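Local coordinates for nicotinate phosphoribosyltransferase (Vibrio cholerae, PDB 4HL7), which probably makes nicotinate D-ribonucleotide, a precursor of NAD, from nicotinate and phosphoribosyl diphosphate at the expense of ATP, at residues 24-29 and 229-234; 266-271 and 289-294. One frame throughout, in Å; residues are numbered along the deposited sequence.

Contact 1: 24-29 and 229-234; sequences INMMQA and TIAHEW
Met-26, a selenomethionine, reaches from helix 21-33 to the turn that leads into helix 232-241. The contact joins the N-terminal domain to the TIM-barrel-related part of the enzyme. It is buried, and no hydrogen bond crosses it. The chain of Met-26 leaves with CG anti to the backbone N (chi1 -165°) and then bends at chi3 (-43°). The bend turns CE toward Ala-231, with 3.5 Å between CE and Ala-231 CB. CE is also modelled 3.2 Å from Ala-231 N. The SE-CE bond of Met-26 is unusually short in the model, so the exact position of CE, and with it both distances, is doubtful. Ile-230 CG2 is a looser neighbour of the same methyl. The selenium touches two residues of the first helical turn. Met-26 SE is 3.7 Å from Glu-233 CG and 3.9 Å from Trp-234 CB. The side chains of Met-26 and Trp-234 run past each other in opposite directions. One turn on, Ala-29 CB meets the far end of the indole obliquely, 3.7 Å from Trp-234 CH2.

Further out, polar bonds fix the groups that meet the selenium. Glu-233 OE1 takes bonds from Tyr-41 and Trp-125, and OE2 makes a salt bridge with Lys-23. The ring of Trp-234 is held through NE1 to the carbonyl O of Ala-251, and His-238 meets it edge-to-face. The turn itself is tied by the backbone bond from Trp-234 N to Ala-231 O, 3.2 Å long.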
loop_
_atom_site.group_PDB
_atom_site.type_symbol
_atom_site.label_atom_id
_atom_site.label_comp_id
_atom_site.label_asym_id
_atom_site.label_seq_id
_atom_site.Cartn_x
_atom_site.Cartn_y
_atom_site.Cartn_z
ATOM N N ILE A 24 7.233 -8.305 0.181
ATOM C CA ILE A 24 8.368 -9.237 0.192
ATOM C C ILE A 24 9.563 -8.611 0.898
ATOM O O ILE A 24 10.300 -9.276 1.673
ATOM C CB ILE A 24 8.742 -9.701 -1.257
ATOM C CG1 ILE A 24 7.711 -10.771 -1.707
ATOM C CG2 ILE A 24 10.160 -10.338 -1.303
ATOM C CD1 ILE A 24 7.972 -11.336 -3.121
ATOM N N ASN A 25 9.797 -7.330 0.619
ATOM C CA ASN A 25 10.912 -6.700 1.255
ATOM C C ASN A 25 10.767 -6.681 2.787
ATOM O O ASN A 25 11.709 -7.071 3.509
ATOM C CB ASN A 25 11.114 -5.302 0.671
ATOM C CG ASN A 25 11.381 -5.334 -0.807
ATOM O OD1 ASN A 25 11.660 -6.413 -1.412
ATOM N ND2 ASN A 25 11.259 -4.142 -1.449
HETATM N N MSE A 26 9.588 -6.288 3.290
HETATM C CA MSE A 26 9.335 -6.272 4.703
HETATM C C MSE A 26 9.354 -7.698 5.221
HETATM O O MSE A 26 9.808 -7.938 6.334
HETATM C CB MSE A 26 7.981 -5.594 4.947
HETATM C CG MSE A 26 7.792 -5.221 6.367
HETATM SE SE MSE A 26 6.187 -4.036 6.288
HETATM C CE MSE A 26 6.193 -2.969 5.054
HETATM N N MSE A 27 8.949 -8.670 4.409
HETATM C CA MSE A 27 9.069 -10.069 4.885
HETATM C C MSE A 27 10.505 -10.437 5.202
HETATM O O MSE A 27 10.787 -11.192 6.156
HETATM C CB MSE A 27 8.508 -10.995 3.789
HETATM C CG MSE A 27 8.460 -12.451 4.319
HETATM SE SE MSE A 27 7.757 -13.522 2.808
HETATM C CE MSE A 27 7.828 -15.364 3.472
ATOM N N GLN A 28 11.449 -9.958 4.399
ATOM C CA GLN A 28 12.864 -10.158 4.758
ATOM C C GLN A 28 13.223 -9.561 6.085
ATOM O O GLN A 28 13.969 -10.202 6.894
ATOM C CB GLN A 28 13.872 -9.698 3.682
ATOM C CG GLN A 28 15.290 -9.632 4.308
ATOM C CD GLN A 28 16.362 -9.544 3.299
ATOM O OE1 GLN A 28 16.491 -10.425 2.436
ATOM N NE2 GLN A 28 17.129 -8.463 3.347
ATOM N N ALA A 29 12.753 -8.339 6.368
ATOM C CA ALA A 29 13.155 -7.692 7.622
ATOM C C ALA A 29 12.541 -8.415 8.813
ATOM O O ALA A 29 13.156 -8.613 9.867
ATOM C CB ALA A 29 12.738 -6.207 7.643
ATOM N N THR A 229 7.802 1.309 -0.793
ATOM C CA THR A 229 8.039 2.199 0.354
ATOM C C THR A 229 7.608 1.372 1.545
ATOM O O THR A 229 6.833 0.428 1.390
ATOM C CB THR A 229 7.244 3.523 0.351
ATOM O OG1 THR A 229 5.879 3.274 0.730
ATOM C CG2 THR A 229 7.304 4.232 -1.071
ATOM N N ILE A 230 8.071 1.740 2.714
ATOM C CA ILE A 230 7.806 0.932 3.908
ATOM C C ILE A 230 6.374 1.199 4.295
ATOM O O ILE A 230 5.965 2.368 4.380
ATOM C CB ILE A 230 8.711 1.412 5.031
ATOM C CG1 ILE A 230 10.169 1.399 4.530
ATOM C CG2 ILE A 230 8.575 0.517 6.283
ATOM C CD1 ILE A 230 11.071 2.249 5.429
ATOM N N ALA A 231 5.615 0.165 4.609
ATOM C CA ALA A 231 4.192 0.375 4.947
ATOM C C ALA A 231 4.063 0.701 6.424
ATOM O O ALA A 231 5.010 0.483 7.218
ATOM C CB ALA A 231 3.380 -0.869 4.620
ATOM N N HIS A 232 2.929 1.312 6.785
ATOM C CA HIS A 232 2.641 1.680 8.203
ATOM C C HIS A 232 2.767 0.494 9.162
ATOM O O HIS A 232 3.194 0.645 10.285
ATOM C CB HIS A 232 1.212 2.199 8.351
ATOM C CG HIS A 232 0.990 3.475 7.611
ATOM N ND1 HIS A 232 0.327 3.511 6.453
ATOM C CD2 HIS A 232 1.439 4.782 7.870
ATOM C CE1 HIS A 232 0.354 4.799 5.966
ATOM N NE2 HIS A 232 1.028 5.563 6.846
ATOM N N GLU A 233 2.430 -0.705 8.691
ATOM C CA GLU A 233 2.459 -1.885 9.604
ATOM C C GLU A 233 3.775 -2.160 10.209
ATOM O O GLU A 233 3.818 -2.647 11.309
ATOM C CB GLU A 233 1.943 -3.189 8.895
ATOM C CG GLU A 233 2.879 -3.733 7.901
ATOM C CD GLU A 233 2.421 -5.102 7.347
ATOM O OE1 GLU A 233 2.447 -6.136 8.104
ATOM O OE2 GLU A 233 2.138 -5.124 6.130
ATOM N N TRP A 234 4.881 -1.781 9.543
ATOM C CA TRP A 234 6.191 -1.972 10.155
ATOM C C TRP A 234 6.305 -1.081 11.411
ATOM O O TRP A 234 6.701 -1.502 12.516
ATOM C CB TRP A 234 7.243 -1.596 9.107
ATOM C CG TRP A 234 8.663 -1.624 9.594
ATOM C CD1 TRP A 234 9.527 -0.545 9.752
ATOM C CD2 TRP A 234 9.434 -2.802 9.965
ATOM N NE1 TRP A 234 10.790 -0.979 10.147
ATOM C CE2 TRP A 234 10.777 -2.332 10.314
ATOM C CE3 TRP A 234 9.159 -4.172 10.019
ATOM C CZ2 TRP A 234 11.785 -3.202 10.691
ATOM C CZ3 TRP A 234 10.188 -5.060 10.434
ATOM C CH2 TRP A 234 11.477 -4.588 10.724
#

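Contact 2: 266-271 and 289-294; sequences APTDTL and DGVRHD
Arg-292 and Pro-267 face each other on neighbouring parallel strands, 290-293 and 265-267. Helices 273-279 and 282-287 lie between the strands in sequence, so this is a beta-alpha-beta unit of the parallel, TIM-barrel-related sheet. The backbone of Ile-230 pairs with Ile-265 on the far side of strand 265-267. Two backbone bonds set the register: Ala-266 N to Gly-290 O, and Arg-292 N to Ala-266 O (2.8 Å).

The side chain of Arg-292 starts with CB, 4.0 Å from Ala-266 O. It runs extended through CG and CD, then bends at chi3 (104°). The bend brings one face of the guanidinium against Pro-267 CB, which sits 3.9 Å from Arg-292 NH1. NE has a weak bond to Ser-324 OG. At the tip, NH2 bonds to Thr-229 OG1, while NH1 makes a long salt bridge with Asp-294 OD1, 4.0 Å away. The Asp-294 carboxylate carbon lies at the guanidinium edge, in its plane.

On the face that carries Ala-266 and Val-291, CG2 of the loop residue Thr-268 packs on Val-291 CB. Thr-268 N and Arg-292 O are buried without partners. Water 1 bridges Thr-268 OG1, also bonded to Trp-301 NE1, and Asp-294 N. Asp-269 OD1 bonds to His-232 NE2, and Asp-294 OD2 to Ser-324 OG. A sulfate ion, probably from the crystallisation liquor, lies about 6 Å from the Asp-294 side chain and may mark a pocket. Ser-295 OG bonds Asp-269 OD2. Water 2 donates to Asp-269 OD2 (2.6 Å) and to Asp-294 OD1 (2.7 Å), so the two carboxylates, their planes 86° apart, meet through it and not directly.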
loop_
_atom_site.group_PDB
_atom_site.type_symbol
_atom_site.label_atom_id
_atom_site.label_comp_id
_atom_site.label_asym_id
_atom_site.label_seq_id
_atom_site.Cartn_x
_atom_site.Cartn_y
_atom_site.Cartn_z
ATOM N N ALA A 266 10.295 6.472 4.120
ATOM C CA ALA A 266 9.387 6.315 5.328
ATOM C C ALA A 266 8.063 7.020 5.170
ATOM O O ALA A 266 8.024 8.181 4.765
ATOM C CB ALA A 266 10.087 6.854 6.593
ATOM N N PRO A 267 6.949 6.346 5.500
ATOM C CA PRO A 267 5.756 7.154 5.716
ATOM C C PRO A 267 5.854 7.980 7.000
ATOM O O PRO A 267 6.523 7.586 7.944
ATOM C CB PRO A 267 4.647 6.093 5.854
ATOM C CG PRO A 267 5.384 5.001 6.586
ATOM C CD PRO A 267 6.781 4.963 6.006
ATOM N N THR A 268 5.169 9.110 7.045
ATOM C CA THR A 268 5.366 10.030 8.164
ATOM C C THR A 268 4.182 10.112 9.080
ATOM O O THR A 268 4.237 10.815 10.163
ATOM C CB THR A 268 5.680 11.473 7.620
ATOM O OG1 THR A 268 4.507 11.943 6.946
ATOM C CG2 THR A 268 6.816 11.444 6.663
ATOM N N ASP A 269 3.097 9.403 8.740
ATOM C CA ASP A 269 1.851 9.605 9.426
ATOM C C ASP A 269 1.310 8.354 10.144
ATOM O O ASP A 269 0.111 8.240 10.364
ATOM C CB ASP A 269 0.746 10.121 8.428
ATOM C CG ASP A 269 0.400 9.093 7.331
ATOM O OD1 ASP A 269 1.257 8.248 6.969
ATOM O OD2 ASP A 269 -0.753 9.154 6.812
ATOM N N THR A 270 2.177 7.463 10.572
ATOM C CA THR A 270 1.687 6.392 11.430
ATOM C C THR A 270 1.129 7.005 12.708
ATOM O O THR A 270 0.092 6.598 13.247
ATOM C CB THR A 270 2.820 5.451 11.819
ATOM O OG1 THR A 270 3.428 4.886 10.644
ATOM C CG2 THR A 270 2.268 4.319 12.760
ATOM N N LEU A 271 1.817 8.047 13.180
ATOM C CA LEU A 271 1.409 8.779 14.363
ATOM C C LEU A 271 0.999 10.178 13.896
ATOM O O LEU A 271 -0.134 10.326 13.404
ATOM C CB LEU A 271 2.567 8.839 15.389
ATOM C CG LEU A 271 2.983 7.406 15.790
ATOM C CD1 LEU A 271 4.245 7.428 16.613
ATOM C CD2 LEU A 271 1.878 6.746 16.640
ATOM N N ASP A 289 16.267 7.745 1.930
ATOM C CA ASP A 289 16.211 8.320 0.626
ATOM C C ASP A 289 15.102 9.343 0.535
ATOM O O ASP A 289 15.096 10.189 -0.377
ATOM C CB ASP A 289 15.999 7.206 -0.394
ATOM C CG ASP A 289 17.146 6.178 -0.351
ATOM O OD1 ASP A 289 18.295 6.599 -0.559
ATOM O OD2 ASP A 289 16.911 5.009 0.074
ATOM N N GLY A 290 14.159 9.281 1.466
ATOM C CA GLY A 290 13.067 10.239 1.414
ATOM C C GLY A 290 11.881 9.760 2.234
ATOM O O GLY A 290 11.991 8.800 3.069
ATOM N N VAL A 291 10.740 10.383 1.986
ATOM C CA VAL A 291 9.551 10.146 2.803
ATOM C C VAL A 291 8.309 10.085 1.891
ATOM O O VAL A 291 8.315 10.632 0.759
ATOM C CB VAL A 291 9.343 11.267 3.864
ATOM C CG1 VAL A 291 10.369 11.111 4.988
ATOM C CG2 VAL A 291 9.453 12.697 3.225
ATOM N N ARG A 292 7.232 9.525 2.426
ATOM C CA ARG A 292 5.987 9.357 1.648
ATOM C C ARG A 292 4.863 10.137 2.317
ATOM O O ARG A 292 4.690 10.055 3.546
ATOM C CB ARG A 292 5.620 7.857 1.565
ATOM C CG ARG A 292 4.335 7.583 0.743
ATOM C CD ARG A 292 4.064 6.059 0.611
ATOM N NE ARG A 292 2.985 5.759 1.540
ATOM C CZ ARG A 292 2.976 4.814 2.483
ATOM N NH1 ARG A 292 1.937 4.755 3.319
ATOM N NH2 ARG A 292 3.933 3.892 2.567
ATOM N N HIS A 293 4.064 10.823 1.500
ATOM C CA HIS A 293 2.892 11.556 2.002
ATOM C C HIS A 293 1.661 10.727 1.787
ATOM O O HIS A 293 1.411 10.286 0.665
ATOM C CB HIS A 293 2.719 12.845 1.207
ATOM C CG HIS A 293 1.470 13.585 1.547
ATOM N ND1 HIS A 293 0.381 13.544 0.761
ATOM C CD2 HIS A 293 1.106 14.274 2.692
ATOM C CE1 HIS A 293 -0.615 14.209 1.339
ATOM N NE2 HIS A 293 -0.181 14.651 2.531
ATOM N N ASP A 294 0.856 10.538 2.836
ATOM C CA ASP A 294 -0.364 9.721 2.684
ATOM C C ASP A 294 -1.621 10.277 3.349
ATOM O O ASP A 294 -2.659 9.659 3.272
ATOM C CB ASP A 294 -0.118 8.321 3.241
ATOM C CG ASP A 294 -1.115 7.253 2.662
ATOM O OD1 ASP A 294 -1.675 6.453 3.474
ATOM O OD2 ASP A 294 -1.363 7.218 1.417
HETATM O O HOH W 1 1.734 11.468 5.419
HETATM O O HOH W 2 -2.317 7.251 5.933
#

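Both contacts are buried, with centres about 13 Å apart. Contact 1 joins two domains mainly through apolar contacts, with no hydrogen bond across. Contact 2 lies within one sheet and combines backbone bonds, a cationic side chain, two carboxylates and waters. The turn at 229-234 connects them. Met-26 and Ala-29 pack on it from helix 21-33, while its polar groups reach Asp-269 and Arg-292 of contact 2. Asp-269 is thus well placed to orient the imidazole of His-232, which is predicted to be phosphorylated by autocatalysis but is unmodified here. The apolar contact fits the domain interface; the polar one fits the strand ends, near the bound sulfate.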